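Local coordinates for isoflavone reductase (PDB 2GAS), which reduces achiral isoflavones to chiral isoflavanones with NADPH, a late step in the making of the alfalfa phytoalexin medicarpin, at residues 28-36 with 56-64; 17-27 with 192-203. All coordinates share one frame; numbering follows the deposited sequence.

Both contacts belong to the Rossmann-type nucleotide-binding part of the chain and lie about 17 Å apart, centre to centre. Contact 1 pairs strands 29-33 and 58-61 at one border of the parallel sheet, where the order runs 58-61, 29-33, 5-8, 79-82, 107-109. Contact 2 packs helix 15-25, which directly precedes strand 29-33, against helix 191-202 from much later in the sequence, so in chain order both segments of contact 1 fall between those of contact 2. They touch where T29 OG1 lies 2.7 Å from S22 OG, probably a hydrogen bond, and where V57 packs on V19 and I23. The helix following the glycine-rich loop that probably binds NADP(+) is thereby tied to both sheet edge and late helix.

Contact 1: residues 28-36 with 56-64; sequences PTYALVRKT and GVILLEGDI
Y30 turns its CG beside its own backbone N, anti to the carbonyl carbon (chi1 -59°), and the ring lies alongside I58, with CD2 3.6 Å from I58 CG2 and L60 CD1 close to the same ring carbon. On this face of the sheet L32 swings its CG away from the backbone N (chi1 -170°), and its CD2 branch meets I64 CD1 at 3.8 Å. The opposite face carries A31, V33 and L59: L59 CB touches V33 CG2, and helix 42-54 packs on V33 and L59. This is a parallel beta-alpha-beta unit, 29-33, 42-54, 58-61, whose strand axes run 34° apart. The ladder starts with I58 N to T29 O (2.8 Å) and alternates through A31 N to I58 O, L60 N to A31 O and V33 N to L60 O. It ends on a longer bond, G62 N to V33 O (3.2 Å). A water bridges T29 N and G56 O at the start. Beyond the last rung the aliphatic part of R34 runs alongside D63, CD 3.3 Å from OD1, and the one long salt bridge, R34 NH2 to D63 OD1 at 3.5 Å, may help to orient the guanidinium. R34 is an NADP(+)-binding residue by similarity; D63 may partly offset the positive charge that R34 and the nearby R86 bring together, consistent with a site for an anionic part of NADP(+).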
loop_
_atom_site.group_PDB
_atom_site.type_symbol
_atom_site.label_atom_id
_atom_site.label_comp_id
_atom_site.label_asym_id
_atom_site.label_seq_id
_atom_site.Cartn_x
_atom_site.Cartn_y
_atom_site.Cartn_z
ATOM N N PRO A 28 15.375 -15.488 -2.289
ATOM C CA PRO A 28 16.664 -14.797 -2.231
ATOM C C PRO A 28 16.170 -13.349 -2.289
ATOM O O PRO A 28 15.431 -12.984 -3.209
ATOM C CB PRO A 28 17.340 -15.223 -3.529
ATOM C CG PRO A 28 16.823 -16.613 -3.726
ATOM C CD PRO A 28 15.349 -16.469 -3.390
ATOM N N THR A 29 16.559 -12.538 -1.315
ATOM C CA THR A 29 16.075 -11.166 -1.237
ATOM C C THR A 29 17.148 -10.113 -1.451
ATOM O O THR A 29 18.217 -10.176 -0.850
ATOM C CB THR A 29 15.385 -10.966 0.128
ATOM O OG1 THR A 29 14.423 -12.014 0.314
ATOM C CG2 THR A 29 14.674 -9.630 0.192
ATOM N N TYR A 30 16.843 -9.146 -2.316
ATOM C CA TYR A 30 17.760 -8.064 -2.657
ATOM C C TYR A 30 17.115 -6.710 -2.379
ATOM O O TYR A 30 15.907 -6.552 -2.545
ATOM C CB TYR A 30 18.126 -8.139 -4.145
ATOM C CG TYR A 30 18.785 -9.430 -4.579
ATOM C CD1 TYR A 30 18.081 -10.635 -4.586
ATOM C CD2 TYR A 30 20.118 -9.444 -4.982
ATOM C CE1 TYR A 30 18.695 -11.826 -4.986
ATOM C CE2 TYR A 30 20.739 -10.625 -5.380
ATOM C CZ TYR A 30 20.025 -11.810 -5.378
ATOM O OH TYR A 30 20.650 -12.978 -5.755
ATOM N N ALA A 31 17.916 -5.741 -1.950
ATOM C CA ALA A 31 17.407 -4.399 -1.675
ATOM C C ALA A 31 18.298 -3.373 -2.369
ATOM O O ALA A 31 19.520 -3.429 -2.247
ATOM C CB ALA A 31 17.381 -4.138 -0.169
ATOM N N LEU A 32 17.689 -2.454 -3.111
ATOM C CA LEU A 32 18.458 -1.419 -3.800
ATOM C C LEU A 32 18.710 -0.282 -2.824
ATOM O O LEU A 32 17.770 0.328 -2.305
ATOM C CB LEU A 32 17.695 -0.885 -5.011
ATOM C CG LEU A 32 18.505 0.026 -5.942
ATOM C CD1 LEU A 32 19.513 -0.811 -6.730
ATOM C CD2 LEU A 32 17.563 0.741 -6.893
ATOM N N VAL A 33 19.983 -0.009 -2.567
ATOM C CA VAL A 33 20.358 1.048 -1.641
ATOM C C VAL A 33 21.543 1.846 -2.162
ATOM O O VAL A 33 22.433 1.302 -2.818
ATOM C CB VAL A 33 20.736 0.472 -0.257
ATOM C CG1 VAL A 33 19.505 -0.116 0.421
ATOM C CG2 VAL A 33 21.803 -0.590 -0.416
ATOM N N ARG A 34 21.541 3.138 -1.858
ATOM C CA ARG A 34 22.615 4.027 -2.268
ATOM C C ARG A 34 23.662 4.060 -1.158
ATOM O O ARG A 34 23.338 4.288 0.007
ATOM C CB ARG A 34 22.064 5.437 -2.509
ATOM C CG ARG A 34 20.949 5.490 -3.540
ATOM C CD ARG A 34 20.543 6.918 -3.874
ATOM N NE ARG A 34 19.844 7.589 -2.783
ATOM C CZ ARG A 34 19.357 8.822 -2.866
ATOM N NH1 ARG A 34 18.731 9.367 -1.832
ATOM N NH2 ARG A 34 19.497 9.515 -3.988
ATOM N N LYS A 35 24.916 3.810 -1.516
ATOM C CA LYS A 35 25.990 3.834 -0.534
ATOM C C LYS A 35 26.570 5.233 -0.469
ATOM O O LYS A 35 27.788 5.419 -0.450
ATOM C CB LYS A 35 27.083 2.824 -0.900
ATOM C CG LYS A 35 26.802 1.415 -0.403
ATOM C CD LYS A 35 26.769 1.378 1.120
ATOM C CE LYS A 35 26.471 -0.017 1.638
ATOM N NZ LYS A 35 25.142 -0.491 1.180
ATOM N N THR A 36 25.677 6.216 -0.443
ATOM C CA THR A 36 26.069 7.614 -0.375
ATOM C C THR A 36 25.286 8.294 0.741
ATOM O O THR A 36 24.269 7.775 1.203
ATOM C CB THR A 36 25.797 8.337 -1.709
ATOM O OG1 THR A 36 26.313 9.672 -1.643
ATOM C CG2 THR A 36 24.307 8.385 -1.998
ATOM N N GLY A 56 20.505 -11.923 5.711
ATOM C CA GLY A 56 20.911 -12.452 4.425
ATOM C C GLY A 56 20.439 -11.654 3.224
ATOM O O GLY A 56 20.602 -12.093 2.087
ATOM N N VAL A 57 19.843 -10.491 3.460
ATOM C CA VAL A 57 19.405 -9.657 2.346
ATOM C C VAL A 57 20.659 -9.183 1.629
ATOM O O VAL A 57 21.630 -8.777 2.272
ATOM C CB VAL A 57 18.613 -8.416 2.824
ATOM C CG1 VAL A 57 18.292 -7.509 1.639
ATOM C CG2 VAL A 57 17.324 -8.850 3.500
ATOM N N ILE A 58 20.638 -9.252 0.302
ATOM C CA ILE A 58 21.761 -8.818 -0.521
ATOM C C ILE A 58 21.534 -7.368 -0.941
ATOM O O ILE A 58 20.509 -7.039 -1.535
ATOM C CB ILE A 58 21.898 -9.689 -1.800
ATOM C CG1 ILE A 58 22.334 -11.112 -1.429
ATOM C CG2 ILE A 58 22.909 -9.073 -2.748
ATOM C CD1 ILE A 58 21.316 -11.889 -0.643
ATOM N N LEU A 59 22.488 -6.499 -0.627
ATOM C CA LEU A 59 22.362 -5.094 -0.983
ATOM C C LEU A 59 22.975 -4.819 -2.343
ATOM O O LEU A 59 24.156 -5.091 -2.562
ATOM C CB LEU A 59 23.064 -4.211 0.050
ATOM C CG LEU A 59 22.637 -4.371 1.504
ATOM C CD1 LEU A 59 23.416 -3.382 2.356
ATOM C CD2 LEU A 59 21.135 -4.136 1.630
ATOM N N LEU A 60 22.171 -4.282 -3.252
ATOM C CA LEU A 60 22.649 -3.934 -4.582
ATOM C C LEU A 60 22.773 -2.414 -4.598
ATOM O O LEU A 60 21.829 -1.702 -4.251
ATOM C CB LEU A 60 21.664 -4.411 -5.654
ATOM C CG LEU A 60 21.497 -5.930 -5.778
ATOM C CD1 LEU A 60 20.552 -6.247 -6.927
ATOM C CD2 LEU A 60 22.850 -6.587 -6.018
ATOM N N GLU A 61 23.943 -1.918 -4.986
ATOM C CA GLU A 61 24.180 -0.482 -5.004
ATOM C C GLU A 61 23.591 0.184 -6.238
ATOM O O GLU A 61 23.858 -0.230 -7.367
ATOM C CB GLU A 61 25.683 -0.197 -4.930
ATOM C CG GLU A 61 26.016 1.240 -4.556
ATOM C CD GLU A 61 27.510 1.495 -4.473
ATOM O OE1 GLU A 61 28.223 0.683 -3.846
ATOM O OE2 GLU A 61 27.967 2.517 -5.027
ATOM N N GLY A 62 22.788 1.219 -6.022
ATOM C CA GLY A 62 22.188 1.910 -7.144
ATOM C C GLY A 62 21.169 2.954 -6.746
ATOM O O GLY A 62 20.739 3.020 -5.593
ATOM N N ASP A 63 20.785 3.774 -7.715
ATOM C CA ASP A 63 19.809 4.831 -7.499
ATOM C C ASP A 63 18.838 4.875 -8.672
ATOM O O ASP A 63 19.245 4.832 -9.832
ATOM C CB ASP A 63 20.518 6.181 -7.357
ATOM C CG ASP A 63 19.549 7.349 -7.328
ATOM O OD1 ASP A 63 18.581 7.306 -6.538
ATOM O OD2 ASP A 63 19.758 8.312 -8.096
ATOM N N ILE A 64 17.550 4.956 -8.358
ATOM C CA ILE A 64 16.511 5.008 -9.380
ATOM C C ILE A 64 16.856 6.039 -10.452
ATOM O O ILE A 64 16.434 5.914 -11.603
ATOM C CB ILE A 64 15.141 5.383 -8.763
ATOM C CG1 ILE A 64 14.812 4.438 -7.605
ATOM C CG2 ILE A 64 14.054 5.339 -9.828
ATOM C CD1 ILE A 64 14.757 2.977 -7.988
HETATM O O HOH W 1 18.627 -13.371 0.377
#

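Contact 2: residues 17-27 with 192-203; sequences HIVWASIKAGN and ADVGTFTIRAAN
Helices 17-25 and 192-202 cross at -54° with axes 7.5 Å apart, and I18 CA comes within 4.0 Å of G195 CA, an approach that the lack of a side chain at G195 permits. H17 O receives a CA-H...O contact from G195, and a water donates to both H17 O and A192 O, joining the two backbones. The H17 ring lies with A192 N over one face, offset toward the rim. I18 fits as a knob among V194, G195, T198 and I199; its CD1 is tight against T198 CB at 3.2 Å. T198 OG1 turns back to V194 O (2.7 Å), reaching it from the face opposite to T198 N. This knobs-into-holes interface sits beside the sheet of the Rossmann-type fold: I18 and T198 both also touch I81 of strand 79-82. In return, I199 is the knob among I18, A21, S22 and A25, its CG2 branch 3.7 Å from A25 CB. Past the Schellman turn at G26, N27 and N203 each set CG beside their own backbone N (chi1 -69° in both), and their amides, meeting from opposite directions with planes 11° apart, exchange two hydrogen bonds, N27 ND2 to N203 OD1 (2.8 Å) and N203 ND2 to N27 OD1 (3.0 Å); N27 ND2 also donates to N3 O.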
loop_
_atom_site.group_PDB
_atom_site.type_symbol
_atom_site.label_atom_id
_atom_site.label_comp_id
_atom_site.label_asym_id
_atom_site.label_seq_id
_atom_site.Cartn_x
_atom_site.Cartn_y
_atom_site.Cartn_z
ATOM N N HIS A 17 8.432 -4.145 5.323
ATOM C CA HIS A 17 7.631 -5.343 5.549
ATOM C C HIS A 17 7.666 -6.292 4.365
ATOM O O HIS A 17 7.474 -7.499 4.520
ATOM C CB HIS A 17 6.204 -4.936 5.909
ATOM C CG HIS A 17 6.115 -4.225 7.222
ATOM N ND1 HIS A 17 6.308 -4.868 8.426
ATOM C CD2 HIS A 17 5.958 -2.912 7.517
ATOM C CE1 HIS A 17 6.277 -3.983 9.405
ATOM N NE2 HIS A 17 6.067 -2.787 8.881
ATOM N N ILE A 18 7.906 -5.742 3.179
ATOM C CA ILE A 18 8.020 -6.552 1.977
ATOM C C ILE A 18 9.364 -7.276 2.044
ATOM O O ILE A 18 9.458 -8.463 1.719
ATOM C CB ILE A 18 7.951 -5.668 0.714
ATOM C CG1 ILE A 18 6.595 -4.969 0.667
ATOM C CG2 ILE A 18 8.148 -6.516 -0.535
ATOM C CD1 ILE A 18 5.436 -5.906 0.512
ATOM N N VAL A 19 10.402 -6.564 2.477
ATOM C CA VAL A 19 11.722 -7.174 2.608
ATOM C C VAL A 19 11.636 -8.318 3.622
ATOM O O VAL A 19 12.079 -9.433 3.348
ATOM C CB VAL A 19 12.784 -6.159 3.099
ATOM C CG1 VAL A 19 14.081 -6.886 3.429
ATOM C CG2 VAL A 19 13.030 -5.099 2.029
ATOM N N TRP A 20 11.050 -8.050 4.785
ATOM C CA TRP A 20 10.941 -9.093 5.802
ATOM C C TRP A 20 10.091 -10.286 5.354
ATOM O O TRP A 20 10.411 -11.432 5.666
ATOM C CB TRP A 20 10.395 -8.516 7.114
ATOM C CG TRP A 20 11.386 -7.619 7.818
ATOM C CD1 TRP A 20 12.737 -7.811 7.913
ATOM C CD2 TRP A 20 11.102 -6.418 8.541
ATOM N NE1 TRP A 20 13.311 -6.804 8.649
ATOM C CE2 TRP A 20 12.329 -5.935 9.049
ATOM C CE3 TRP A 20 9.927 -5.699 8.812
ATOM C CZ2 TRP A 20 12.419 -4.765 9.814
ATOM C CZ3 TRP A 20 10.015 -4.533 9.572
ATOM C CH2 TRP A 20 11.255 -4.079 10.064
ATOM N N ALA A 21 9.014 -10.029 4.618
ATOM C CA ALA A 21 8.163 -11.123 4.159
ATOM C C ALA A 21 8.904 -11.968 3.125
ATOM O O ALA A 21 8.721 -13.182 3.053
ATOM C CB ALA A 21 6.860 -10.574 3.562
ATOM N N SER A 22 9.747 -11.325 2.325
ATOM C CA SER A 22 10.502 -12.041 1.308
ATOM C C SER A 22 11.477 -12.987 2.007
ATOM O O SER A 22 11.611 -14.148 1.621
ATOM C CB SER A 22 11.248 -11.054 0.409
ATOM O OG SER A 22 11.908 -11.729 -0.651
ATOM N N ILE A 23 12.140 -12.488 3.046
ATOM C CA ILE A 23 13.082 -13.307 3.807
ATOM C C ILE A 23 12.342 -14.459 4.483
ATOM O O ILE A 23 12.804 -15.599 4.463
ATOM C CB ILE A 23 13.800 -12.481 4.903
ATOM C CG1 ILE A 23 14.835 -11.546 4.271
ATOM C CG2 ILE A 23 14.455 -13.411 5.924
ATOM C CD1 ILE A 23 15.940 -12.249 3.508
ATOM N N LYS A 24 11.196 -14.152 5.081
ATOM C CA LYS A 24 10.387 -15.150 5.776
ATOM C C LYS A 24 9.969 -16.290 4.848
ATOM O O LYS A 24 10.022 -17.467 5.228
ATOM C CB LYS A 24 9.145 -14.474 6.372
ATOM C CG LYS A 24 8.233 -15.385 7.179
ATOM C CD LYS A 24 8.902 -15.846 8.457
ATOM C CE LYS A 24 7.952 -16.693 9.290
ATOM N NZ LYS A 24 6.722 -15.931 9.655
ATOM N N ALA A 25 9.555 -15.942 3.631
ATOM C CA ALA A 25 9.124 -16.920 2.642
ATOM C C ALA A 25 10.285 -17.769 2.134
ATOM O O ALA A 25 10.077 -18.854 1.591
ATOM C CB ALA A 25 8.454 -16.214 1.473
ATOM N N GLY A 26 11.502 -17.260 2.300
ATOM C CA GLY A 26 12.684 -17.988 1.869
ATOM C C GLY A 26 13.238 -17.573 0.518
ATOM O O GLY A 26 14.145 -18.217 -0.008
ATOM N N ASN A 27 12.704 -16.498 -0.056
ATOM C CA ASN A 27 13.189 -16.033 -1.350
ATOM C C ASN A 27 14.533 -15.342 -1.252
ATOM O O ASN A 27 14.833 -14.698 -0.246
ATOM C CB ASN A 27 12.249 -14.994 -1.969
ATOM C CG ASN A 27 10.932 -15.569 -2.392
ATOM O OD1 ASN A 27 10.065 -15.827 -1.563
ATOM N ND2 ASN A 27 10.767 -15.770 -3.693
ATOM N N ALA A 192 2.513 -5.095 7.971
ATOM C CA ALA A 192 3.188 -6.386 7.996
ATOM C C ALA A 192 2.479 -7.380 7.080
ATOM O O ALA A 192 3.119 -8.091 6.297
ATOM C CB ALA A 192 3.232 -6.929 9.431
ATOM N N ASP A 193 1.154 -7.431 7.175
ATOM C CA ASP A 193 0.371 -8.347 6.359
ATOM C C ASP A 193 0.433 -7.991 4.878
ATOM O O ASP A 193 0.384 -8.874 4.024
ATOM C CB ASP A 193 -1.081 -8.385 6.843
ATOM C CG ASP A 193 -1.245 -9.181 8.131
ATOM O OD1 ASP A 193 -2.345 -9.127 8.721
ATOM O OD2 ASP A 193 -0.279 -9.865 8.553
ATOM N N VAL A 194 0.530 -6.702 4.562
ATOM C CA VAL A 194 0.645 -6.325 3.163
ATOM C C VAL A 194 1.954 -6.919 2.645
ATOM O O VAL A 194 2.031 -7.374 1.502
ATOM C CB VAL A 194 0.631 -4.796 2.989
ATOM C CG1 VAL A 194 1.021 -4.419 1.559
ATOM C CG2 VAL A 194 -0.771 -4.276 3.288
ATOM N N GLY A 195 2.982 -6.933 3.489
ATOM C CA GLY A 195 4.241 -7.520 3.062
ATOM C C GLY A 195 4.032 -8.991 2.735
ATOM O O GLY A 195 4.448 -9.494 1.692
ATOM N N THR A 196 3.359 -9.692 3.635
ATOM C CA THR A 196 3.106 -11.108 3.430
ATOM C C THR A 196 2.329 -11.406 2.152
ATOM O O THR A 196 2.721 -12.276 1.374
ATOM C CB THR A 196 2.379 -11.687 4.644
ATOM O OG1 THR A 196 3.189 -11.467 5.808
ATOM C CG2 THR A 196 2.142 -13.183 4.470
ATOM N N PHE A 197 1.236 -10.681 1.924
ATOM C CA PHE A 197 0.435 -10.898 0.726
ATOM C C PHE A 197 1.156 -10.496 -0.556
ATOM O O PHE A 197 0.939 -11.087 -1.614
ATOM C CB PHE A 197 -0.892 -10.142 0.828
ATOM C CG PHE A 197 -1.895 -10.812 1.722
ATOM C CD1 PHE A 197 -2.226 -10.268 2.956
ATOM C CD2 PHE A 197 -2.501 -12.002 1.326
ATOM C CE1 PHE A 197 -3.144 -10.898 3.784
ATOM C CE2 PHE A 197 -3.421 -12.642 2.146
ATOM C CZ PHE A 197 -3.742 -12.090 3.375
ATOM N N THR A 198 2.012 -9.484 -0.473
ATOM C CA THR A 198 2.744 -9.050 -1.654
ATOM C C THR A 198 3.686 -10.156 -2.110
ATOM O O THR A 198 3.799 -10.435 -3.305
ATOM C CB THR A 198 3.559 -7.773 -1.371
ATOM O OG1 THR A 198 2.666 -6.711 -1.018
ATOM C CG2 THR A 198 4.358 -7.356 -2.597
ATOM N N ILE A 199 4.357 -10.795 -1.157
ATOM C CA ILE A 199 5.286 -11.863 -1.494
ATOM C C ILE A 199 4.522 -13.112 -1.938
ATOM O O ILE A 199 4.969 -13.829 -2.830
ATOM C CB ILE A 199 6.237 -12.172 -0.306
ATOM C CG1 ILE A 199 7.228 -11.014 -0.112
ATOM C CG2 ILE A 199 7.028 -13.449 -0.580
ATOM C CD1 ILE A 199 6.603 -9.678 0.153
ATOM N N ARG A 200 3.362 -13.369 -1.334
ATOM C CA ARG A 200 2.557 -14.515 -1.749
ATOM C C ARG A 200 2.199 -14.320 -3.219
ATOM O O ARG A 200 2.271 -15.252 -4.017
ATOM C CB ARG A 200 1.271 -14.612 -0.921
ATOM C CG ARG A 200 1.430 -15.319 0.409
ATOM C CD ARG A 200 1.721 -16.802 0.206
ATOM N NE ARG A 200 0.586 -17.650 0.560
ATOM C CZ ARG A 200 0.003 -18.496 -0.282
ATOM N NH1 ARG A 200 0.446 -18.603 -1.527
ATOM N NH2 ARG A 200 -1.017 -19.239 0.119
ATOM N N ALA A 201 1.824 -13.093 -3.572
ATOM C CA ALA A 201 1.465 -12.769 -4.947
ATOM C C ALA A 201 2.686 -12.890 -5.859
ATOM O O ALA A 201 2.588 -13.395 -6.976
ATOM C CB ALA A 201 0.883 -11.342 -5.018
ATOM N N ALA A 202 3.839 -12.439 -5.371
ATOM C CA ALA A 202 5.063 -12.493 -6.165
ATOM C C ALA A 202 5.415 -13.924 -6.560
ATOM O O ALA A 202 5.836 -14.177 -7.687
ATOM C CB ALA A 202 6.211 -11.869 -5.384
ATOM N N ASN A 203 5.221 -14.855 -5.629
ATOM C CA ASN A 203 5.531 -16.263 -5.856
ATOM C C ASN A 203 4.403 -17.061 -6.506
ATOM O O ASN A 203 4.554 -18.258 -6.761
ATOM C CB ASN A 203 5.921 -16.933 -4.532
ATOM C CG ASN A 203 7.250 -16.444 -4.001
ATOM O OD1 ASN A 203 8.233 -16.377 -4.738
ATOM N ND2 ASN A 203 7.295 -16.107 -2.714
HETATM O O HOH W 2 5.807 -8.690 6.484
#